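Local coordinates for protein lactate racemase (PDB 2YJG) that interconverts the D and L isomers of lactate, working as a homodimer with a covalently attached nickel-pincer cofactor, at residues H174-F179 and N218-D223; E203-P208 and A360-R365; N65-T70 and V160-L165. One frame throughout, in Å; residues are numbered along the deposited sequence.

Contact 1. Residues H174-F179 and N218-D223; sequences HFFAGF and NPIHRD
Asn218 ND2 is gripped by two backbone carbonyls: it donates to Phe176 O, 2.9 Å away, and to Val214 O in the loop just before the helix. The bond to Phe176 O is nearly straight, with an N-H...O angle of 170°. The acceptor lies close to the amide plane of Asn218, whereas the donor stands tilted by 32° from the plane of the Phe176 carbonyl. The other end of the same amide caps helix 219-230. From the N-cap position, Asn218 OD1 accepts Ile220 N at 3.0 Å and, more weakly, His221 N at 3.5 Å. CG sits anti to the backbone N (chi1 -179°), directed to the turn after His174. Next to this polar link, the Ile220 side chain crosses that of Phe176 at about a right angle, Ile220 CD1 resting 3.6 Å from Phe176 CD1 in an oblique approach to the ring. The same ring carries His174 on one face, with NE2 3.4 Å above the plane and over the centre, and it also meets His200. An alanine in place of Asn218 would probably leave Phe176 O and Val214 O without this donor and the first turn of the helix without its side-chain cap. By similarity His174 is a proton donor/acceptor and His200 a nickel ligand. A single amide thus ties the helix start to the turn that carries Phe176, whose ring meets both histidines, which is consistent with a second-shell part in ordering the active site.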
ATOM      1  N   HIS A 174      30.212   8.801  -3.772  1.00 11.20           N
ATOM      2  CA  HIS A 174      30.070   8.392  -2.358  1.00 10.81           C
ATOM      3  C   HIS A 174      31.426   8.448  -1.694  1.00 11.10           C
ATOM      4  O   HIS A 174      32.443   7.896  -2.226  1.00  9.82           O
ATOM      5  CB  HIS A 174      29.424   7.006  -2.272  1.00 11.38           C
ATOM      6  CG  HIS A 174      29.301   6.509  -0.875  1.00 13.24           C
ATOM      7  ND1 HIS A 174      28.107   6.442  -0.180  1.00 20.25           N
ATOM      8  CD2 HIS A 174      30.258   6.070  -0.027  1.00  4.85           C
ATOM      9  CE1 HIS A 174      28.353   5.975   1.044  1.00 11.80           C
ATOM     10  NE2 HIS A 174      29.648   5.749   1.150  1.00 17.43           N
ATOM     11  N   PHE A 175      31.473   9.078  -0.533  1.00 10.51           N
ATOM     12  CA  PHE A 175      32.729   9.467   0.073  1.00 10.06           C
ATOM     13  C   PHE A 175      33.641   8.333   0.591  1.00 11.66           C
ATOM     14  O   PHE A 175      34.815   8.598   0.924  1.00 12.78           O
ATOM     15  CB  PHE A 175      32.530  10.525   1.132  1.00 10.85           C
ATOM     16  CG  PHE A 175      31.867  10.064   2.438  1.00  9.12           C
ATOM     17  CD1 PHE A 175      30.818   9.145   2.445  1.00 14.53           C
ATOM     18  CD2 PHE A 175      32.262  10.624   3.637  1.00 13.63           C
ATOM     19  CE1 PHE A 175      30.251   8.782   3.613  1.00 15.69           C
ATOM     20  CE2 PHE A 175      31.655  10.266   4.836  1.00 15.26           C
ATOM     21  CZ  PHE A 175      30.602   9.345   4.777  1.00 14.68           C
ATOM     22  N   PHE A 176      33.129   7.111   0.700  1.00 12.20           N
ATOM     23  CA  PHE A 176      34.060   5.965   0.907  1.00 12.40           C
ATOM     24  C   PHE A 176      33.852   4.743   0.028  1.00 11.91           C
ATOM     25  O   PHE A 176      34.768   3.979  -0.094  1.00 12.11           O
ATOM     26  CB  PHE A 176      34.167   5.553   2.399  1.00 12.19           C
ATOM     27  CG  PHE A 176      32.883   5.178   3.043  1.00 12.93           C
ATOM     28  CD1 PHE A 176      32.405   3.882   2.942  1.00 15.16           C
ATOM     29  CD2 PHE A 176      32.193   6.091   3.850  1.00 14.03           C
ATOM     30  CE1 PHE A 176      31.227   3.487   3.574  1.00 18.55           C
ATOM     31  CE2 PHE A 176      31.015   5.718   4.502  1.00 16.81           C
ATOM     32  CZ  PHE A 176      30.516   4.428   4.368  1.00 17.71           C
ATOM     33  N   ALA A 177      32.668   4.528  -0.536  1.00  9.95           N
ATOM     34  CA  ALA A 177      32.450   3.480  -1.521  1.00 10.79           C
ATOM     35  C   ALA A 177      32.708   3.927  -2.963  1.00 12.10           C
ATOM     36  O   ALA A 177      32.536   3.152  -3.883  1.00 12.70           O
ATOM     37  CB  ALA A 177      30.999   2.944  -1.425  1.00  9.99           C
ATOM     38  N   GLY A 178      33.103   5.186  -3.151  1.00 12.50           N
ATOM     39  CA  GLY A 178      33.463   5.709  -4.479  1.00 11.36           C
ATOM     40  C   GLY A 178      32.265   6.260  -5.186  1.00 11.79           C
ATOM     41  O   GLY A 178      32.183   7.468  -5.484  1.00 10.92           O
ATOM     42  N   PHE A 179      31.327   5.360  -5.480  1.00 11.85           N
ATOM     43  CA  PHE A 179      30.028   5.740  -6.031  1.00 12.01           C
ATOM     44  C   PHE A 179      28.938   4.894  -5.419  1.00 11.53           C
ATOM     45  O   PHE A 179      29.193   3.810  -4.934  1.00 11.66           O
ATOM     46  CB  PHE A 179      29.988   5.533  -7.567  1.00 12.87           C
ATOM     47  CG  PHE A 179      30.985   6.338  -8.314  1.00  8.48           C
ATOM     48  CD1 PHE A 179      32.278   5.907  -8.494  1.00 11.86           C
ATOM     49  CD2 PHE A 179      30.589   7.494  -8.931  1.00 10.07           C
ATOM     50  CE1 PHE A 179      33.216   6.701  -9.199  1.00 13.10           C
ATOM     51  CE2 PHE A 179      31.475   8.300  -9.649  1.00 12.57           C
ATOM     52  CZ  PHE A 179      32.815   7.897  -9.796  1.00 11.09           C
ATOM     53  N   ASN A 218      39.882  -0.046  -4.050  1.00 13.36           N
ATOM     54  CA  ASN A 218      38.992   0.276  -2.900  1.00 14.26           C
ATOM     55  C   ASN A 218      38.475  -1.024  -2.305  1.00 12.75           C
ATOM     56  O   ASN A 218      37.727  -1.747  -2.969  1.00 12.32           O
ATOM     57  CB  ASN A 218      37.806   1.196  -3.312  1.00 13.05           C
ATOM     58  CG  ASN A 218      36.915   1.563  -2.165  1.00 13.24           C
ATOM     59  OD1 ASN A 218      36.929   0.894  -1.124  1.00 13.85           O
ATOM     60  ND2 ASN A 218      36.200   2.705  -2.284  1.00 12.88           N
ATOM     61  N   PRO A 219      38.911  -1.368  -1.078  1.00 13.73           N
ATOM     62  CA  PRO A 219      38.591  -2.713  -0.590  1.00 13.68           C
ATOM     63  C   PRO A 219      37.125  -2.903  -0.234  1.00 12.64           C
ATOM     64  O   PRO A 219      36.670  -4.027  -0.246  1.00 12.25           O
ATOM     65  CB  PRO A 219      39.450  -2.824   0.669  1.00 14.97           C
ATOM     66  CG  PRO A 219      39.596  -1.425   1.156  1.00 13.29           C
ATOM     67  CD  PRO A 219      39.746  -0.641  -0.100  1.00 16.45           C
ATOM     68  N   ILE A 220      36.421  -1.814   0.081  1.00 11.96           N
ATOM     69  CA  ILE A 220      34.984  -1.849   0.375  1.00 13.22           C
ATOM     70  C   ILE A 220      34.276  -2.286  -0.889  1.00 13.11           C
ATOM     71  O   ILE A 220      33.487  -3.241  -0.919  1.00 14.71           O
ATOM     72  CB  ILE A 220      34.420  -0.444   0.842  1.00 12.64           C
ATOM     73  CG1 ILE A 220      35.099  -0.053   2.130  1.00 15.62           C
ATOM     74  CG2 ILE A 220      32.919  -0.572   1.066  1.00 10.83           C
ATOM     75  CD1 ILE A 220      35.020   1.384   2.619  1.00 15.58           C
ATOM     76  N   HIS A 221      34.632  -1.611  -1.960  1.00 14.64           N
ATOM     77  CA  HIS A 221      34.118  -1.882  -3.299  1.00 14.36           C
ATOM     78  C   HIS A 221      34.483  -3.275  -3.770  1.00 14.63           C
ATOM     79  O   HIS A 221      33.653  -4.020  -4.331  1.00 16.06           O
ATOM     80  CB  HIS A 221      34.642  -0.837  -4.255  1.00 14.00           C
ATOM     81  CG  HIS A 221      34.228  -1.058  -5.669  1.00 13.28           C
ATOM     82  ND1 HIS A 221      32.912  -0.997  -6.079  1.00 12.56           N
ATOM     83  CD2 HIS A 221      34.957  -1.364  -6.757  1.00 16.35           C
ATOM     84  CE1 HIS A 221      32.865  -1.229  -7.375  1.00 12.48           C
ATOM     85  NE2 HIS A 221      34.093  -1.453  -7.812  1.00 14.89           N
ATOM     86  N   ARG A 222      35.700  -3.706  -3.484  1.00 16.42           N
ATOM     87  CA  ARG A 222      36.098  -5.081  -3.842  1.00 15.63           C
ATOM     88  C   ARG A 222      35.202  -6.155  -3.212  1.00 15.35           C
ATOM     89  O   ARG A 222      34.803  -7.108  -3.890  1.00 16.32           O
ATOM     90  CB  ARG A 222      37.580  -5.303  -3.418  1.00 17.29           C
ATOM     91  CG  ARG A 222      38.111  -6.690  -3.776  1.00 20.49           C
ATOM     92  CD  ARG A 222      39.585  -6.964  -3.294  1.00 27.87           C
ATOM     93  NE  ARG A 222      40.006  -8.349  -3.608  1.00 35.31           N
ATOM     94  CZ  ARG A 222      41.064  -8.991  -3.073  1.00 40.24           C
ATOM     95  NH1 ARG A 222      41.839  -8.421  -2.145  1.00 42.86           N
ATOM     96  NH2 ARG A 222      41.350 -10.232  -3.460  1.00 40.87           N
ATOM     97  N   ASP A 223      34.919  -6.040  -1.914  1.00 14.39           N
ATOM     98  CA  ASP A 223      33.974  -6.966  -1.247  1.00 14.37           C
ATOM     99  C   ASP A 223      32.575  -6.891  -1.844  1.00 15.13           C
ATOM    100  O   ASP A 223      31.934  -7.940  -2.008  1.00 14.81           O
ATOM    101  CB  ASP A 223      33.966  -6.776   0.297  1.00 14.07           C
ATOM    102  CG  ASP A 223      35.050  -7.642   1.005  1.00 16.84           C
ATOM    103  OD1 ASP A 223      35.984  -8.182   0.314  1.00 19.49           O
ATOM    104  OD2 ASP A 223      34.935  -7.781   2.213  1.00 20.06           O
TER

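Contact 2. Residues E203-P208 and A360-R365; sequences EFIKNP and AQILAR
Gln361 CG lies anti to the backbone N (chi1 -174°) and the chain stays extended beyond it (chi2 179°), which carries the amide across to Ile205. There Gln361 OE1 comes to 3.4 Å from Ile205 CB, while Gln361 CD lies 3.5 Å from Ile205 CG2; the two side chains cross obliquely. Gln361 NE2 donates to Ser202 O at the start of helix 202-206, which helps to hold the amide as it packs against the isoleucine. Ile205 CG2 also touches the next residue of the partner helix, with Ile362 CG1 at 3.7 Å. Beside this apolar patch the link becomes solvent-mediated. Ile205 O accepts from two waters, at 2.7 and 3.0 Å, and both waters accept from Arg365 NH1, the second weakly. The two waters lie at the edge of the guanidinium, in its plane, and its NH2 forms a salt bridge with Glu304. The contact joins a helix of the N-terminal family region, 202-206, to one of the C-terminal family region, 357-369. It is thus a helix-to-helix packing, probably interdomain, beside Phe176 and His200, at the cleft where the cofactor pocket probably lies.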
ATOM      1  N   GLU A 203      39.544  -0.976   9.377  1.00 12.29           N
ATOM      2  CA  GLU A 203      40.620  -1.315   8.453  1.00 14.18           C
ATOM      3  C   GLU A 203      40.297  -0.879   7.035  1.00 12.56           C
ATOM      4  O   GLU A 203      41.161  -0.364   6.295  1.00 13.42           O
ATOM      5  CB  GLU A 203      40.848  -2.828   8.432  1.00 16.03           C
ATOM      6  CG  GLU A 203      42.095  -3.187   7.704  1.00 19.61           C
ATOM      7  CD  GLU A 203      42.534  -4.624   8.001  1.00 28.73           C
ATOM      8  OE1 GLU A 203      41.905  -5.295   8.862  1.00 28.09           O
ATOM      9  OE2 GLU A 203      43.471  -5.075   7.322  1.00 34.52           O
ATOM     10  N   PHE A 204      39.048  -1.095   6.650  1.00 13.19           N
ATOM     11  CA  PHE A 204      38.561  -0.689   5.314  1.00 13.32           C
ATOM     12  C   PHE A 204      38.523   0.828   5.225  1.00 13.29           C
ATOM     13  O   PHE A 204      39.029   1.452   4.282  1.00 10.89           O
ATOM     14  CB  PHE A 204      37.176  -1.244   5.098  1.00 14.66           C
ATOM     15  CG  PHE A 204      37.151  -2.681   4.578  1.00 15.96           C
ATOM     16  CD1 PHE A 204      38.278  -3.476   4.535  1.00 20.36           C
ATOM     17  CD2 PHE A 204      35.946  -3.224   4.160  1.00 17.47           C
ATOM     18  CE1 PHE A 204      38.236  -4.748   4.025  1.00 25.63           C
ATOM     19  CE2 PHE A 204      35.899  -4.471   3.605  1.00 21.90           C
ATOM     20  CZ  PHE A 204      37.052  -5.251   3.540  1.00 22.94           C
ATOM     21  N   ILE A 205      37.947   1.453   6.248  1.00 11.75           N
ATOM     22  CA  ILE A 205      37.781   2.926   6.182  1.00 12.69           C
ATOM     23  C   ILE A 205      39.147   3.667   6.145  1.00 11.99           C
ATOM     24  O   ILE A 205      39.282   4.746   5.577  1.00 12.12           O
ATOM     25  CB  ILE A 205      36.883   3.392   7.306  1.00 11.49           C
ATOM     26  CG1 ILE A 205      35.467   2.843   7.128  1.00 12.48           C
ATOM     27  CG2 ILE A 205      36.857   4.934   7.417  1.00 10.75           C
ATOM     28  CD1 ILE A 205      34.637   3.425   5.957  1.00 15.08           C
ATOM     29  N   LYS A 206      40.141   3.099   6.785  1.00 12.11           N
ATOM     30  CA  LYS A 206      41.486   3.669   6.810  1.00 14.11           C
ATOM     31  C   LYS A 206      42.238   3.525   5.516  1.00 13.85           C
ATOM     32  O   LYS A 206      43.244   4.234   5.271  1.00 13.63           O
ATOM     33  CB  LYS A 206      42.323   3.070   7.962  1.00 15.26           C
ATOM     34  CG  LYS A 206      43.790   3.498   8.007  1.00 21.48           C
ATOM     35  CD  LYS A 206      44.092   4.750   8.837  1.00 25.96           C
ATOM     36  CE  LYS A 206      45.558   4.782   9.355  1.00 29.60           C
ATOM     37  NZ  LYS A 206      45.926   5.956  10.253  1.00 33.27           N
ATOM     38  N   ASN A 207      41.773   2.646   4.639  1.00 12.49           N
ATOM     39  CA  ASN A 207      42.499   2.416   3.395  1.00 13.89           C
ATOM     40  C   ASN A 207      42.515   3.691   2.563  1.00 13.11           C
ATOM     41  O   ASN A 207      41.524   4.377   2.472  1.00 10.94           O
ATOM     42  CB  ASN A 207      41.841   1.266   2.646  1.00 13.00           C
ATOM     43  CG  ASN A 207      42.594   0.857   1.416  1.00 15.33           C
ATOM     44  OD1 ASN A 207      42.557   1.550   0.396  1.00 14.93           O
ATOM     45  ND2 ASN A 207      43.232  -0.362   1.463  1.00 13.06           N
ATOM     46  N   PRO A 208      43.641   3.979   1.890  1.00 13.65           N
ATOM     47  CA  PRO A 208      43.691   5.251   1.204  1.00 13.52           C
ATOM     48  C   PRO A 208      42.829   5.332  -0.059  1.00 12.15           C
ATOM     49  O   PRO A 208      42.607   6.439  -0.600  1.00 12.43           O
ATOM     50  CB  PRO A 208      45.177   5.395   0.853  1.00 14.98           C
ATOM     51  CG  PRO A 208      45.800   4.047   1.066  1.00 16.85           C
ATOM     52  CD  PRO A 208      44.972   3.337   2.042  1.00 14.29           C
ATOM     53  N   ALA A 360      32.380   8.691  12.369  1.00 11.42           N
ATOM     54  CA  ALA A 360      33.292   9.306  13.323  1.00 10.58           C
ATOM     55  C   ALA A 360      34.773   9.182  12.907  1.00 11.48           C
ATOM     56  O   ALA A 360      35.580  10.106  13.119  1.00  9.80           O
ATOM     57  CB  ALA A 360      33.112   8.757  14.821  1.00 10.52           C
ATOM     58  N   GLN A 361      35.131   8.025  12.352  1.00 10.63           N
ATOM     59  CA  GLN A 361      36.491   7.773  11.958  1.00  9.38           C
ATOM     60  C   GLN A 361      36.884   8.785  10.871  1.00  9.94           C
ATOM     61  O   GLN A 361      37.960   9.424  10.905  1.00  9.53           O
ATOM     62  CB  GLN A 361      36.580   6.345  11.419  1.00  9.79           C
ATOM     63  CG  GLN A 361      38.013   5.931  11.104  1.00 11.57           C
ATOM     64  CD  GLN A 361      38.139   4.505  10.599  1.00 14.05           C
ATOM     65  OE1 GLN A 361      37.200   3.702  10.705  1.00 12.01           O
ATOM     66  NE2 GLN A 361      39.316   4.180  10.055  1.00 10.88           N
ATOM     67  N   ILE A 362      36.038   8.891   9.860  1.00  9.78           N
ATOM     68  CA  ILE A 362      36.294   9.892   8.809  1.00 10.45           C
ATOM     69  C   ILE A 362      36.368  11.292   9.291  1.00 10.47           C
ATOM     70  O   ILE A 362      37.302  12.016   8.874  1.00 11.97           O
ATOM     71  CB  ILE A 362      35.281   9.747   7.659  1.00 10.25           C
ATOM     72  CG1 ILE A 362      35.490   8.367   7.096  1.00  8.55           C
ATOM     73  CG2 ILE A 362      35.425  10.989   6.518  1.00 11.42           C
ATOM     74  CD1 ILE A 362      34.374   7.834   6.165  1.00  9.72           C
ATOM     75  N   LEU A 363      35.447  11.730  10.170  1.00 11.01           N
ATOM     76  CA  LEU A 363      35.553  13.094  10.716  1.00 12.07           C
ATOM     77  C   LEU A 363      36.831  13.271  11.522  1.00 12.37           C
ATOM     78  O   LEU A 363      37.528  14.287  11.371  1.00 11.49           O
ATOM     79  CB  LEU A 363      34.320  13.430  11.552  1.00 11.20           C
ATOM     80  CG  LEU A 363      34.245  14.775  12.255  1.00 11.19           C
ATOM     81  CD1 LEU A 363      34.286  15.895  11.142  1.00 12.20           C
ATOM     82  CD2 LEU A 363      32.977  14.892  13.144  1.00 10.77           C
ATOM     83  N   ALA A 364      37.213  12.261  12.344  1.00 11.97           N
ATOM     84  CA  ALA A 364      38.486  12.328  13.033  1.00 11.07           C
ATOM     85  C   ALA A 364      39.683  12.464  12.061  1.00 10.76           C
ATOM     86  O   ALA A 364      40.569  13.235  12.302  1.00 12.55           O
ATOM     87  CB  ALA A 364      38.692  11.122  14.086  1.00 11.52           C
ATOM     88  N   ARG A 365      39.692  11.729  10.967  1.00 11.31           N
ATOM     89  CA  ARG A 365      40.762  11.844   9.947  1.00 12.28           C
ATOM     90  C   ARG A 365      40.873  13.329   9.529  1.00 12.81           C
ATOM     91  O   ARG A 365      41.967  13.910   9.508  1.00 12.24           O
ATOM     92  CB  ARG A 365      40.467  10.954   8.739  1.00 12.18           C
ATOM     93  CG  ARG A 365      41.489  11.047   7.689  1.00 13.77           C
ATOM     94  CD  ARG A 365      41.117  10.272   6.494  1.00 15.62           C
ATOM     95  NE  ARG A 365      40.123  11.007   5.679  1.00 14.34           N
ATOM     96  CZ  ARG A 365      39.155  10.456   4.970  1.00 13.07           C
ATOM     97  NH1 ARG A 365      38.926   9.136   4.975  1.00 13.07           N
ATOM     98  NH2 ARG A 365      38.329  11.244   4.308  1.00 14.64           N
TER
HETATM   99  O   HOH W   1      40.509   7.011   6.314  1.00 14.44           O
HETATM  100  O   HOH W   2      37.412   6.608   4.201  1.00 15.03           O

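Contact 3. Residues N65-T70 and V160-L165; sequences NIVIIT and VEADLL
The flat peptide carbonyl of Asn65 takes Asp163 N within its own plane: the distance from Asp163 N to Asn65 O is 2.8 Å and the C=O...N angle 157°. Ala162 CA approaches the same oxygen in a CA-H...O contact. The side-chain amide of Asn65 turns toward the end of helix 157-161, where a water bridges the two, accepting from Asn65 ND2 at 3.0 Å and donating to Glu161 O. Next along the strand, Val67 N donates to Leu164 O at 3.0 Å, nearly along the C=O axis, so Ile66 pairs with Leu164 and Val67 with Leu165 as parallel neighbours; a backbone bond between Val67 and Val166 continues the ladder. On one sheet face Val67 and Leu165 lie side by side and point the same way, Val67 CG1 being 3.6 Å from Leu165 CD1. The CG of Leu165 is anti to its backbone N (chi1 -175°), and beyond it Leu165 CD1 also reaches Ile69 CG1, at 3.9 Å. Val67 CG2, the other branch, packs 3.6 Å from Ala162 CB at the turn into the strand. On the opposite face Ile66 and Leu164 touch more loosely, and helix 79-91 covers Ile66 and Ile68. Strands 66-71 and 164-170 are central neighbours in a sheet whose parallel strands run in the order 3-2-1-4-5, as in Rossmann-like folds. Backbone bonds thus set the parallel register, buried aliphatic groups pack the faces, and at the helix end a water serves both Asn65 ND2 and Glu161 O.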
ATOM      1  N   ASN A  65      10.819 -17.247 -11.480  1.00 25.80           N
ATOM      2  CA  ASN A  65      10.901 -16.635 -10.167  1.00 24.64           C
ATOM      3  C   ASN A  65      11.930 -15.560 -10.334  1.00 22.32           C
ATOM      4  O   ASN A  65      13.110 -15.803 -10.121  1.00 24.19           O
ATOM      5  CB  ASN A  65      11.308 -17.690  -9.101  1.00 24.30           C
ATOM      6  CG  ASN A  65      11.436 -17.122  -7.658  1.00 30.06           C
ATOM      7  OD1 ASN A  65      10.835 -16.101  -7.265  1.00 35.82           O
ATOM      8  ND2 ASN A  65      12.211 -17.842  -6.842  1.00 31.73           N
ATOM      9  N   ILE A  66      11.475 -14.391 -10.736  1.00 19.29           N
ATOM     10  CA  ILE A  66      12.319 -13.200 -10.894  1.00 17.47           C
ATOM     11  C   ILE A  66      12.235 -12.259  -9.696  1.00 16.18           C
ATOM     12  O   ILE A  66      11.176 -12.075  -9.117  1.00 13.45           O
ATOM     13  CB  ILE A  66      11.938 -12.461 -12.171  1.00 17.35           C
ATOM     14  CG1 ILE A  66      11.980 -13.452 -13.336  1.00 17.34           C
ATOM     15  CG2 ILE A  66      12.863 -11.273 -12.432  1.00 17.62           C
ATOM     16  CD1 ILE A  66      11.530 -12.898 -14.638  1.00 18.63           C
ATOM     17  N   VAL A  67      13.386 -11.713  -9.293  1.00 15.13           N
ATOM     18  CA  VAL A  67      13.433 -10.768  -8.184  1.00 16.10           C
ATOM     19  C   VAL A  67      14.097  -9.503  -8.751  1.00 14.77           C
ATOM     20  O   VAL A  67      15.134  -9.596  -9.398  1.00 14.42           O
ATOM     21  CB  VAL A  67      14.205 -11.312  -6.942  1.00 16.30           C
ATOM     22  CG1 VAL A  67      14.443 -10.188  -5.879  1.00 17.13           C
ATOM     23  CG2 VAL A  67      13.458 -12.594  -6.338  1.00 16.50           C
ATOM     24  N   ILE A  68      13.441  -8.363  -8.575  1.00 13.69           N
ATOM     25  CA  ILE A  68      14.074  -7.063  -8.824  1.00 13.59           C
ATOM     26  C   ILE A  68      14.365  -6.399  -7.481  1.00 13.77           C
ATOM     27  O   ILE A  68      13.415  -6.158  -6.703  1.00 14.68           O
ATOM     28  CB  ILE A  68      13.163  -6.103  -9.507  1.00 12.80           C
ATOM     29  CG1 ILE A  68      12.615  -6.682 -10.831  1.00 14.94           C
ATOM     30  CG2 ILE A  68      13.868  -4.748  -9.792  1.00 15.76           C
ATOM     31  CD1 ILE A  68      11.475  -5.832 -11.442  1.00 15.81           C
ATOM     32  N   ILE A  69      15.628  -6.033  -7.259  1.00 12.67           N
ATOM     33  CA  ILE A  69      15.998  -5.324  -6.040  1.00 13.60           C
ATOM     34  C   ILE A  69      15.833  -3.842  -6.338  1.00 14.37           C
ATOM     35  O   ILE A  69      16.278  -3.360  -7.405  1.00 13.24           O
ATOM     36  CB  ILE A  69      17.424  -5.579  -5.580  1.00 12.85           C
ATOM     37  CG1 ILE A  69      17.657  -7.080  -5.281  1.00 13.01           C
ATOM     38  CG2 ILE A  69      17.671  -4.792  -4.288  1.00 13.44           C
ATOM     39  CD1 ILE A  69      19.137  -7.476  -5.005  1.00 14.04           C
ATOM     40  N   THR A  70      15.144  -3.131  -5.438  1.00 14.34           N
ATOM     41  CA  THR A  70      14.967  -1.709  -5.548  1.00 15.84           C
ATOM     42  C   THR A  70      15.433  -1.045  -4.271  1.00 16.32           C
ATOM     43  O   THR A  70      15.553  -1.698  -3.215  1.00 16.58           O
ATOM     44  CB  THR A  70      13.498  -1.352  -5.834  1.00 16.21           C
ATOM     45  OG1 THR A  70      13.396   0.010  -6.311  1.00 18.41           O
ATOM     46  CG2 THR A  70      12.652  -1.490  -4.596  1.00 18.09           C
ATOM     47  N   VAL A 160      18.614 -15.238  -3.378  1.00 21.10           N
ATOM     48  CA  VAL A 160      19.373 -16.460  -3.629  1.00 22.34           C
ATOM     49  C   VAL A 160      18.510 -17.437  -4.445  1.00 23.41           C
ATOM     50  O   VAL A 160      18.933 -17.941  -5.478  1.00 25.47           O
ATOM     51  CB  VAL A 160      19.777 -17.156  -2.305  1.00 22.00           C
ATOM     52  CG1 VAL A 160      20.614 -18.396  -2.641  1.00 23.15           C
ATOM     53  CG2 VAL A 160      20.545 -16.173  -1.327  1.00 22.29           C
ATOM     54  N   GLU A 161      17.265 -17.618  -4.016  1.00 25.12           N
ATOM     55  CA  GLU A 161      16.299 -18.550  -4.675  1.00 25.57           C
ATOM     56  C   GLU A 161      15.826 -18.154  -6.083  1.00 25.50           C
ATOM     57  O   GLU A 161      15.385 -19.007  -6.843  1.00 23.29           O
ATOM     58  CB  GLU A 161      15.035 -18.655  -3.815  1.00 25.93           C
ATOM     59  CG  GLU A 161      15.230 -19.269  -2.482  1.00 30.30           C
ATOM     60  CD  GLU A 161      13.999 -19.036  -1.568  1.00 37.28           C
ATOM     61  OE1 GLU A 161      13.016 -18.346  -2.015  1.00 39.39           O
ATOM     62  OE2 GLU A 161      14.030 -19.559  -0.419  1.00 40.10           O
ATOM     63  N   ALA A 162      15.938 -16.868  -6.413  1.00 24.29           N
ATOM     64  CA  ALA A 162      15.569 -16.355  -7.704  1.00 23.94           C
ATOM     65  C   ALA A 162      16.214 -17.080  -8.877  1.00 24.88           C
ATOM     66  O   ALA A 162      17.391 -17.424  -8.845  1.00 24.58           O
ATOM     67  CB  ALA A 162      15.903 -14.872  -7.788  1.00 24.45           C
ATOM     68  N   ASP A 163      15.397 -17.329  -9.894  1.00 24.11           N
ATOM     69  CA  ASP A 163      15.840 -17.744 -11.244  1.00 25.28           C
ATOM     70  C   ASP A 163      16.618 -16.689 -11.959  1.00 23.71           C
ATOM     71  O   ASP A 163      17.550 -16.963 -12.740  1.00 23.76           O
ATOM     72  CB  ASP A 163      14.598 -17.922 -12.126  1.00 26.76           C
ATOM     73  CG  ASP A 163      14.172 -19.292 -12.204  1.00 31.58           C
ATOM     74  OD1 ASP A 163      14.796 -20.141 -11.496  1.00 42.49           O
ATOM     75  OD2 ASP A 163      13.218 -19.544 -12.967  1.00 36.04           O
ATOM     76  N   LEU A 164      16.197 -15.448 -11.751  1.00 20.98           N
ATOM     77  CA  LEU A 164      16.930 -14.321 -12.279  1.00 19.37           C
ATOM     78  C   LEU A 164      16.876 -13.249 -11.227  1.00 18.84           C
ATOM     79  O   LEU A 164      15.792 -12.950 -10.662  1.00 19.09           O
ATOM     80  CB  LEU A 164      16.315 -13.857 -13.581  1.00 19.73           C
ATOM     81  CG  LEU A 164      16.933 -12.681 -14.306  1.00 19.80           C
ATOM     82  CD1 LEU A 164      18.260 -13.097 -14.883  1.00 19.62           C
ATOM     83  CD2 LEU A 164      15.959 -12.067 -15.366  1.00 21.71           C
ATOM     84  N   LEU A 165      18.035 -12.693 -10.908  1.00 18.10           N
ATOM     85  CA  LEU A 165      18.129 -11.579 -10.009  1.00 17.13           C
ATOM     86  C   LEU A 165      18.568 -10.326 -10.740  1.00 17.59           C
ATOM     87  O   LEU A 165      19.607 -10.315 -11.420  1.00 18.31           O
ATOM     88  CB  LEU A 165      19.110 -11.899  -8.893  1.00 15.86           C
ATOM     89  CG  LEU A 165      19.241 -10.859  -7.760  1.00 17.13           C
ATOM     90  CD1 LEU A 165      17.849 -10.599  -7.008  1.00 16.31           C
ATOM     91  CD2 LEU A 165      20.325 -11.238  -6.783  1.00 18.93           C
TER
HETATM   92  O   HOH W   3      13.133 -20.323  -8.178  1.00 50.54           O

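Contacts 1 and 2 share one patch around Phe176, their centres 12 Å apart. Phe176 CD2 of contact 1 lies 3.6 Å from Ile362 CD1 of contact 2, and Phe176 CD1 lies 3.8 Å from Ile205 CD1. The segments of the two contacts alternate along the chain, helices 202-206 and 219-230 following one another, and both contacts border His200, a nickel ligand by similarity. Contact 3 stands apart in the sheet of the N-terminal region, its centre about 24 Å from that of contact 1 and 34 Å from that of contact 2. Strand 66-71 nonetheless leads toward Asp72, a cofactor-binding residue by similarity, about 9 Å from Ile69 between side chains.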